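Local atomic coordinates of arginyl-trna synthetase (PDB entry 1IQ0), a protein that probably catalyses the ATP-dependent attachment of L-arginine to its cognate tRNA, working as a monomeric class I aminoacyl-tRNA synthetase. Residues V107-S111 with N125-D130; V145-I149 with F308-K312; I350-R356 with H381-T387. All coordinates share one frame; numbering follows the deposited sequence.

How the contacts relate
All three contacts are built on one mixed sheet of the catalytic domain, in which strands 141-149, 104-108, 348-354 and 380-390 lie side by side and parallel. Along the chain they follow in series. Contact 1 sets helix 120-138 against the end of strand 104-108, contact 2 sets helix 301-312 on the opposite face of the sheet over strand 141-149, and contact 3 pairs strands 348-354 and 380-390. The centres of contacts 1 and 3 are about 9 Å apart, those of contacts 1 and 2 about 12 Å, those of contacts 2 and 3 about 15 Å. Strand 104-108 is hydrogen-bonded to both its neighbours, 141-149 and 348-354, so contact 1 touches both others.

Contact 1. Residues V107-S111 with N125-D130; sequences VEHTS and NIALGD
His109 lies along the backbone of helix 120-138 at Gly129, just beyond the end of strand 104-108; the connection between the two segments carries the class I 'HIGH' signature, Val112 to His122. The His109 CB is 3.9 Å from Gly129 CA, and CG follows at a similar distance. CD2 comes closest, 3.3 Å from Gly129 C; glycine suits this turn of the helix because no side chain stands between ring and backbone. CG occupies the crowded position between backbone N and carbonyl carbon (chi1 67°), which folds the ring toward the helix, where Ile126 O lies over one face. At the tip, NE2 meets a water 2.9 Å away in the ring plane, and this water donates to Asp130 OD1 at 2.8 Å. On the other side of CE1, ND1 shares a 2.8 Å hydrogen bond with Thr110 OG1, also in plane. Thr110 OG1 is also hydrogen-bonded to Tyr234 OH, while Thr110 CG2 packs 4.1 Å from Ile126 CD1. The Asp130 carboxylate is engaged by Arg233, Arg134 and Arg443. Both imidazole nitrogens thus have partners in this buried place, which fixes the ring's rotation at the strand-to-helix junction of a beta-alpha-beta unit completed by strand 141-149.

Contact 2. Residues V145-I149 with F308-K312; sequences VLNYI and FQFWK
This is an apolar helix-on-sheet contact: the last turn of helix 301-312 packs over strand 141-149, on the face of the catalytic-domain sheet opposite helix 120-138. The two run nearly antiparallel, at 154°, with axes 13.0 Å apart, a separation that large side chains must bridge. Leu146 does so from the strand. With CG anti to the backbone N (chi1 179°), its forked end is held out toward the helix, and the two methyls meet Phe308 CZ together, CD1 at 4.0 Å and CD2 at 4.1 Å. The same CD1 also lies in the plane of the Trp311 indole, at its edge, 3.8 Å from CZ3. A branched leucine suits the place because it can touch two rings arriving from the helix at once. Trp311 and Lys312 follow Phe308 by three and four residues, and so all three point from one side of the helix. Further along the strand, Tyr148 and Phe308 meet obliquely, their centroids 5.7 Å apart and planes at 48°, while the tyrosine hydroxyl bonds to Glu240. The extended chain of Lys312 passes over one face of the Phe308 ring, its CE 3.5 Å from the ring plane and offset toward the rim, and its NZ forms a salt bridge with Glu108 on the neighbouring strand 104-108. Across the contact itself there is no hydrogen bond, so its hold comes from hydrophobic and aromatic packing, while the polar ends of Tyr148 and Lys312 find their partners outside the two segments.

Contact 3. Residues I350-R356 with H381-T387; sequences INVVDVR and HHLAYET
Glu386 OE1 accepts from Thr387 N at 2.9 Å and, weakly, from Thr387 OG1 and Arg356 NH1. The stronger arm of the salt bridge is Arg356 NH1 to Glu386 OE2, 2.6 Å, met on the syn side with guanidinium and carboxylate planes 69° apart; as the arginine is exposed and poorly ordered, this surface link is probably mobile and may be influenced by crystal packing. An Asx turn follows the strand end, Asp354 OD2 accepting from Arg356 N. Before it runs a parallel ladder, regular until Asp354 and Tyr385, where the side chains diverge. Five backbone bonds alternate in direction between the segments, from Asn351 N–His381 O to Val355 N–Tyr385 O; the shortest is Leu383 N to Asn351 O, 2.8 Å and nearly straight at 168°. Ile350, Val352 and Leu383 give the sheet an apolar face toward helix 120-138, whereas Asn351 and His382 lie together on the partly exposed face, with His382 CD2 3.5 Å from Asn351 CB. The Tyr385 side chain turns back beneath the neighbouring strand (chi1 58°), so that Asp354 CA sits over its ring in a CH-pi contact, 3.8 Å from the centroid, and Val352 CG1 touches Tyr385 CE2 at 3.9 Å. The Tyr385 hydroxyl reaches the Asn125 side chain of helix 120-138. Two adjacent parallel strands joined through intervening helices form a beta-alpha-beta unit, the building block of the Rossmann-type catalytic domain of class I synthetases.

Contact 1. Residues V107-S111 with N125-D130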
loop_
_atom_site.group_PDB
_atom_site.type_symbol
_atom_site.label_atom_id
_atom_site.label_comp_id
_atom_site.label_asym_id
_atom_site.label_seq_id
_atom_site.Cartn_x
_atom_site.Cartn_y
_atom_site.Cartn_z
ATOM N N VAL A 107 4.103 -9.251 1.301
ATOM C CA VAL A 107 4.458 -7.858 1.103
ATOM C C VAL A 107 5.646 -7.469 1.969
ATOM O O VAL A 107 5.608 -7.622 3.189
ATOM C CB VAL A 107 3.275 -6.925 1.457
ATOM C CG1 VAL A 107 3.664 -5.469 1.217
ATOM C CG2 VAL A 107 2.056 -7.299 0.620
ATOM N N GLU A 108 6.712 -6.984 1.340
ATOM C CA GLU A 108 7.869 -6.532 2.104
ATOM C C GLU A 108 7.963 -5.018 2.012
ATOM O O GLU A 108 7.964 -4.448 0.922
ATOM C CB GLU A 108 9.185 -7.130 1.582
ATOM C CG GLU A 108 10.401 -6.524 2.318
ATOM C CD GLU A 108 11.751 -6.945 1.744
ATOM O OE1 GLU A 108 12.646 -6.083 1.665
ATOM O OE2 GLU A 108 11.928 -8.128 1.387
ATOM N N HIS A 109 8.027 -4.366 3.160
ATOM C CA HIS A 109 8.154 -2.920 3.183
ATOM C C HIS A 109 8.887 -2.490 4.446
ATOM O O HIS A 109 9.130 -3.318 5.331
ATOM C CB HIS A 109 6.778 -2.247 3.040
ATOM C CG HIS A 109 5.852 -2.449 4.199
ATOM N ND1 HIS A 109 6.087 -1.904 5.443
ATOM C CD2 HIS A 109 4.630 -3.034 4.271
ATOM C CE1 HIS A 109 5.049 -2.136 6.227
ATOM N NE2 HIS A 109 4.151 -2.818 5.541
ATOM N N THR A 110 9.245 -1.208 4.506
ATOM C CA THR A 110 10.001 -0.624 5.612
ATOM C C THR A 110 11.438 -1.108 5.388
ATOM O O THR A 110 12.155 -0.536 4.568
ATOM C CB THR A 110 9.459 -1.075 6.990
ATOM O OG1 THR A 110 8.050 -0.818 7.055
ATOM C CG2 THR A 110 10.143 -0.287 8.122
ATOM N N SER A 111 11.856 -2.165 6.082
ATOM C CA SER A 111 13.197 -2.719 5.883
ATOM C C SER A 111 14.299 -1.674 5.800
ATOM O O SER A 111 15.036 -1.631 4.820
ATOM C CB SER A 111 13.231 -3.544 4.592
ATOM O OG SER A 111 12.282 -4.589 4.626
ATOM N N ASN A 125 7.358 4.751 2.083
ATOM C CA ASN A 125 7.560 3.306 1.996
ATOM C C ASN A 125 6.581 2.603 2.923
ATOM O O ASN A 125 5.821 1.737 2.498
ATOM C CB ASN A 125 9.002 2.951 2.398
ATOM C CG ASN A 125 9.306 1.462 2.276
ATOM O OD1 ASN A 125 10.277 1.066 1.619
ATOM N ND2 ASN A 125 8.484 0.630 2.910
ATOM N N ILE A 126 6.613 2.988 4.191
ATOM C CA ILE A 126 5.754 2.401 5.207
ATOM C C ILE A 126 4.269 2.613 4.901
ATOM O O ILE A 126 3.477 1.668 4.945
ATOM C CB ILE A 126 6.083 2.997 6.600
ATOM C CG1 ILE A 126 7.561 2.753 6.920
ATOM C CG2 ILE A 126 5.187 2.374 7.670
ATOM C CD1 ILE A 126 7.996 3.232 8.288
ATOM N N ALA A 127 3.901 3.852 4.584
ATOM C CA ALA A 127 2.510 4.183 4.284
ATOM C C ALA A 127 1.970 3.397 3.091
ATOM O O ALA A 127 0.884 2.827 3.163
ATOM C CB ALA A 127 2.370 5.693 4.025
ATOM N N LEU A 128 2.736 3.371 2.005
ATOM C CA LEU A 128 2.357 2.669 0.780
ATOM C C LEU A 128 2.260 1.158 0.996
ATOM O O LEU A 128 1.297 0.516 0.566
ATOM C CB LEU A 128 3.392 2.931 -0.317
ATOM C CG LEU A 128 2.933 3.422 -1.690
ATOM C CD1 LEU A 128 4.143 3.429 -2.615
ATOM C CD2 LEU A 128 1.821 2.537 -2.257
ATOM N N GLY A 129 3.275 0.600 1.651
ATOM C CA GLY A 129 3.304 -0.829 1.904
ATOM C C GLY A 129 2.188 -1.316 2.807
ATOM O O GLY A 129 1.524 -2.312 2.505
ATOM N N ASP A 130 1.983 -0.621 3.920
ATOM C CA ASP A 130 0.938 -0.993 4.862
ATOM C C ASP A 130 -0.437 -0.887 4.197
ATOM O O ASP A 130 -1.284 -1.764 4.355
ATOM C CB ASP A 130 0.985 -0.084 6.096
ATOM C CG ASP A 130 -0.103 -0.410 7.088
ATOM O OD1 ASP A 130 -0.062 -1.520 7.668
ATOM O OD2 ASP A 130 -1.008 0.424 7.281
HETATM O O HOH W 1 1.804 -3.508 7.036
#

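Contact 2. Residues V145-I149 with F308-K312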
loop_
_atom_site.group_PDB
_atom_site.type_symbol
_atom_site.label_atom_id
_atom_site.label_comp_id
_atom_site.label_asym_id
_atom_site.label_seq_id
_atom_site.Cartn_x
_atom_site.Cartn_y
_atom_site.Cartn_z
ATOM N N VAL A 145 3.002 -9.601 5.972
ATOM C CA VAL A 145 3.916 -8.472 5.851
ATOM C C VAL A 145 5.274 -8.822 6.465
ATOM O O VAL A 145 5.372 -9.210 7.631
ATOM C CB VAL A 145 3.322 -7.222 6.547
ATOM C CG1 VAL A 145 4.360 -6.103 6.622
ATOM C CG2 VAL A 145 2.098 -6.744 5.775
ATOM N N LEU A 146 6.321 -8.681 5.666
ATOM C CA LEU A 146 7.667 -8.992 6.122
ATOM C C LEU A 146 8.525 -7.738 6.192
ATOM O O LEU A 146 8.447 -6.880 5.315
ATOM C CB LEU A 146 8.311 -10.004 5.166
ATOM C CG LEU A 146 9.752 -10.474 5.412
ATOM C CD1 LEU A 146 9.978 -11.775 4.665
ATOM C CD2 LEU A 146 10.758 -9.410 4.951
ATOM N N ASN A 147 9.330 -7.636 7.247
ATOM C CA ASN A 147 10.242 -6.510 7.420
ATOM C C ASN A 147 11.659 -7.106 7.468
ATOM O O ASN A 147 11.987 -7.863 8.381
ATOM C CB ASN A 147 9.915 -5.761 8.718
ATOM C CG ASN A 147 10.720 -4.474 8.880
ATOM O OD1 ASN A 147 10.465 -3.680 9.792
ATOM N ND2 ASN A 147 11.692 -4.265 8.002
ATOM N N TYR A 148 12.476 -6.785 6.465
ATOM C CA TYR A 148 13.843 -7.303 6.363
ATOM C C TYR A 148 14.812 -6.465 7.183
ATOM O O TYR A 148 14.892 -5.257 7.002
ATOM C CB TYR A 148 14.289 -7.320 4.895
ATOM C CG TYR A 148 15.778 -7.530 4.693
ATOM C CD1 TYR A 148 16.389 -8.735 5.051
ATOM C CD2 TYR A 148 16.578 -6.513 4.166
ATOM C CE1 TYR A 148 17.763 -8.925 4.891
ATOM C CE2 TYR A 148 17.952 -6.689 3.999
ATOM C CZ TYR A 148 18.538 -7.901 4.365
ATOM O OH TYR A 148 19.886 -8.091 4.187
ATOM N N ILE A 149 15.551 -7.119 8.076
ATOM C CA ILE A 149 16.496 -6.428 8.948
ATOM C C ILE A 149 17.945 -6.746 8.553
ATOM O O ILE A 149 18.428 -7.854 8.772
ATOM C CB ILE A 149 16.267 -6.839 10.435
ATOM C CG1 ILE A 149 14.768 -6.807 10.774
ATOM C CG2 ILE A 149 17.030 -5.899 11.365
ATOM C CD1 ILE A 149 14.101 -5.424 10.641
ATOM N N PHE A 308 16.956 -14.929 -1.437
ATOM C CA PHE A 308 15.864 -14.496 -0.576
ATOM C C PHE A 308 14.511 -14.644 -1.286
ATOM O O PHE A 308 13.539 -15.101 -0.692
ATOM C CB PHE A 308 16.107 -13.040 -0.150
ATOM C CG PHE A 308 15.211 -12.561 0.965
ATOM C CD1 PHE A 308 14.796 -13.427 1.971
ATOM C CD2 PHE A 308 14.839 -11.217 1.044
ATOM C CE1 PHE A 308 14.025 -12.959 3.042
ATOM C CE2 PHE A 308 14.073 -10.744 2.108
ATOM C CZ PHE A 308 13.667 -11.615 3.107
ATOM N N GLN A 309 14.452 -14.253 -2.555
ATOM C CA GLN A 309 13.221 -14.383 -3.333
ATOM C C GLN A 309 12.814 -15.858 -3.395
ATOM O O GLN A 309 11.637 -16.186 -3.297
ATOM C CB GLN A 309 13.432 -13.869 -4.759
ATOM C CG GLN A 309 12.195 -13.922 -5.652
ATOM C CD GLN A 309 11.112 -12.947 -5.210
ATOM O OE1 GLN A 309 11.406 -11.827 -4.794
ATOM N NE2 GLN A 309 9.853 -13.366 -5.314
ATOM N N PHE A 310 13.795 -16.739 -3.572
ATOM C CA PHE A 310 13.530 -18.171 -3.641
ATOM C C PHE A 310 12.887 -18.689 -2.354
ATOM O O PHE A 310 11.973 -19.514 -2.398
ATOM C CB PHE A 310 14.828 -18.943 -3.924
ATOM C CG PHE A 310 15.213 -18.986 -5.386
ATOM C CD1 PHE A 310 16.280 -19.778 -5.811
ATOM C CD2 PHE A 310 14.512 -18.250 -6.339
ATOM C CE1 PHE A 310 16.644 -19.841 -7.156
ATOM C CE2 PHE A 310 14.871 -18.306 -7.691
ATOM C CZ PHE A 310 15.940 -19.105 -8.100
ATOM N N TRP A 311 13.361 -18.198 -1.212
ATOM C CA TRP A 311 12.818 -18.614 0.074
ATOM C C TRP A 311 11.389 -18.105 0.223
ATOM O O TRP A 311 10.511 -18.830 0.673
ATOM C CB TRP A 311 13.670 -18.070 1.222
ATOM C CG TRP A 311 13.027 -18.274 2.572
ATOM C CD1 TRP A 311 13.025 -19.419 3.325
ATOM C CD2 TRP A 311 12.233 -17.321 3.294
ATOM N NE1 TRP A 311 12.274 -19.234 4.472
ATOM C CE2 TRP A 311 11.779 -17.957 4.473
ATOM C CE3 TRP A 311 11.858 -15.992 3.054
ATOM C CZ2 TRP A 311 10.969 -17.308 5.410
ATOM C CZ3 TRP A 311 11.052 -15.344 3.985
ATOM C CH2 TRP A 311 10.616 -16.001 5.147
ATOM N N LYS A 312 11.165 -16.852 -0.158
ATOM C CA LYS A 312 9.836 -16.249 -0.063
ATOM C C LYS A 312 8.786 -17.080 -0.789
ATOM O O LYS A 312 7.657 -17.213 -0.313
ATOM C CB LYS A 312 9.842 -14.837 -0.657
ATOM C CG LYS A 312 10.589 -13.788 0.164
ATOM C CD LYS A 312 10.431 -12.406 -0.469
ATOM C CE LYS A 312 11.032 -11.298 0.393
ATOM N NZ LYS A 312 10.918 -9.986 -0.322
#

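Contact 3. Residues I350-R356 with H381-T387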
loop_
_atom_site.group_PDB
_atom_site.type_symbol
_atom_site.label_atom_id
_atom_site.label_comp_id
_atom_site.label_asym_id
_atom_site.label_seq_id
_atom_site.Cartn_x
_atom_site.Cartn_y
_atom_site.Cartn_z
ATOM N N ILE A 350 5.526 -8.722 -3.165
ATOM C CA ILE A 350 5.513 -7.312 -3.481
ATOM C C ILE A 350 6.582 -6.620 -2.645
ATOM O O ILE A 350 6.545 -6.649 -1.415
ATOM C CB ILE A 350 4.141 -6.682 -3.177
ATOM C CG1 ILE A 350 3.070 -7.304 -4.082
ATOM C CG2 ILE A 350 4.208 -5.170 -3.383
ATOM C CD1 ILE A 350 1.640 -6.894 -3.721
ATOM N N ASN A 351 7.550 -6.018 -3.321
ATOM C CA ASN A 351 8.613 -5.305 -2.633
ATOM C C ASN A 351 8.383 -3.810 -2.818
ATOM O O ASN A 351 8.358 -3.315 -3.947
ATOM C CB ASN A 351 9.984 -5.685 -3.211
ATOM C CG ASN A 351 10.435 -7.081 -2.803
ATOM O OD1 ASN A 351 11.483 -7.560 -3.247
ATOM N ND2 ASN A 351 9.653 -7.739 -1.955
ATOM N N VAL A 352 8.202 -3.098 -1.710
ATOM C CA VAL A 352 8.001 -1.659 -1.765
ATOM C C VAL A 352 9.396 -1.049 -1.712
ATOM O O VAL A 352 10.097 -1.167 -0.708
ATOM C CB VAL A 352 7.154 -1.163 -0.574
ATOM C CG1 VAL A 352 6.892 0.344 -0.707
ATOM C CG2 VAL A 352 5.835 -1.930 -0.530
ATOM N N VAL A 353 9.802 -0.393 -2.791
ATOM C CA VAL A 353 11.148 0.163 -2.840
ATOM C C VAL A 353 11.324 1.544 -3.449
ATOM O O VAL A 353 10.591 1.948 -4.353
ATOM C CB VAL A 353 12.092 -0.781 -3.612
ATOM C CG1 VAL A 353 12.255 -2.092 -2.862
ATOM C CG2 VAL A 353 11.531 -1.041 -4.998
ATOM N N ASP A 354 12.324 2.250 -2.936
ATOM C CA ASP A 354 12.696 3.573 -3.413
ATOM C C ASP A 354 13.101 3.377 -4.873
ATOM O O ASP A 354 13.814 2.427 -5.193
ATOM C CB ASP A 354 13.883 4.078 -2.580
ATOM C CG ASP A 354 14.530 5.322 -3.155
ATOM O OD1 ASP A 354 15.510 5.803 -2.547
ATOM O OD2 ASP A 354 14.074 5.818 -4.206
ATOM N N VAL A 355 12.639 4.254 -5.758
ATOM C CA VAL A 355 12.975 4.139 -7.177
ATOM C C VAL A 355 14.483 4.125 -7.444
ATOM O O VAL A 355 14.950 3.436 -8.354
ATOM C CB VAL A 355 12.347 5.282 -8.008
ATOM C CG1 VAL A 355 10.891 4.984 -8.290
ATOM C CG2 VAL A 355 12.479 6.592 -7.261
ATOM N N ARG A 356 15.240 4.887 -6.661
ATOM C CA ARG A 356 16.690 4.940 -6.826
ATOM C C ARG A 356 17.354 3.659 -6.333
ATOM O O ARG A 356 17.848 2.861 -7.130
ATOM C CB ARG A 356 17.273 6.146 -6.082
ATOM C CG ARG A 356 17.338 7.420 -6.914
ATOM C CD ARG A 356 15.958 7.931 -7.286
ATOM N NE ARG A 356 16.022 8.939 -8.342
ATOM C CZ ARG A 356 14.970 9.609 -8.801
ATOM N NH1 ARG A 356 13.766 9.386 -8.296
ATOM N NH2 ARG A 356 15.122 10.497 -9.775
ATOM N N HIS A 381 6.410 -8.814 -7.826
ATOM C CA HIS A 381 6.188 -7.402 -8.100
ATOM C C HIS A 381 7.015 -6.417 -7.294
ATOM O O HIS A 381 7.507 -6.714 -6.208
ATOM C CB HIS A 381 4.709 -7.061 -7.903
ATOM C CG HIS A 381 3.777 -8.013 -8.579
ATOM N ND1 HIS A 381 3.012 -8.923 -7.883
ATOM C CD2 HIS A 381 3.486 -8.199 -9.890
ATOM C CE1 HIS A 381 2.286 -9.627 -8.735
ATOM N NE2 HIS A 381 2.556 -9.206 -9.959
ATOM N N HIS A 382 7.137 -5.226 -7.855
ATOM C CA HIS A 382 7.855 -4.123 -7.241
ATOM C C HIS A 382 6.911 -2.926 -7.197
ATOM O O HIS A 382 6.167 -2.664 -8.144
ATOM C CB HIS A 382 9.093 -3.741 -8.066
ATOM C CG HIS A 382 10.358 -4.409 -7.620
ATOM N ND1 HIS A 382 11.591 -4.089 -8.147
ATOM C CD2 HIS A 382 10.584 -5.371 -6.694
ATOM C CE1 HIS A 382 12.522 -4.824 -7.564
ATOM N NE2 HIS A 382 11.937 -5.610 -6.678
ATOM N N LEU A 383 6.934 -2.210 -6.086
ATOM C CA LEU A 383 6.124 -1.022 -5.946
ATOM C C LEU A 383 7.164 0.058 -5.662
ATOM O O LEU A 383 7.589 0.249 -4.520
ATOM C CB LEU A 383 5.135 -1.176 -4.781
ATOM C CG LEU A 383 4.056 -0.097 -4.626
ATOM C CD1 LEU A 383 3.411 0.176 -5.974
ATOM C CD2 LEU A 383 3.009 -0.547 -3.609
ATOM N N ALA A 384 7.607 0.726 -6.723
ATOM C CA ALA A 384 8.619 1.771 -6.606
ATOM C C ALA A 384 7.971 3.129 -6.377
ATOM O O ALA A 384 6.945 3.447 -6.975
ATOM C CB ALA A 384 9.481 1.804 -7.868
ATOM N N TYR A 385 8.579 3.934 -5.515
ATOM C CA TYR A 385 8.027 5.245 -5.214
ATOM C C TYR A 385 9.058 6.360 -5.323
ATOM O O TYR A 385 10.256 6.135 -5.157
ATOM C CB TYR A 385 7.428 5.227 -3.810
ATOM C CG TYR A 385 8.432 4.851 -2.752
ATOM C CD1 TYR A 385 9.263 5.813 -2.176
ATOM C CD2 TYR A 385 8.568 3.519 -2.336
ATOM C CE1 TYR A 385 10.201 5.459 -1.208
ATOM C CE2 TYR A 385 9.501 3.159 -1.371
ATOM C CZ TYR A 385 10.311 4.131 -0.810
ATOM O OH TYR A 385 11.212 3.783 0.168
ATOM N N GLU A 386 8.575 7.564 -5.609
ATOM C CA GLU A 386 9.438 8.731 -5.732
ATOM C C GLU A 386 9.761 9.364 -4.382
ATOM O O GLU A 386 9.220 8.979 -3.342
ATOM C CB GLU A 386 8.789 9.781 -6.633
ATOM C CG GLU A 386 9.268 9.757 -8.072
ATOM C CD GLU A 386 10.781 9.883 -8.189
ATOM O OE1 GLU A 386 11.425 10.383 -7.240
ATOM O OE2 GLU A 386 11.323 9.489 -9.244
ATOM N N THR A 387 10.642 10.354 -4.428
ATOM C CA THR A 387 11.109 11.082 -3.254
ATOM C C THR A 387 10.009 11.899 -2.583
ATOM O O THR A 387 9.031 12.294 -3.218
ATOM C CB THR A 387 12.237 12.063 -3.643
ATOM O OG1 THR A 387 13.199 11.387 -4.460
ATOM C CG2 THR A 387 12.929 12.609 -2.406
#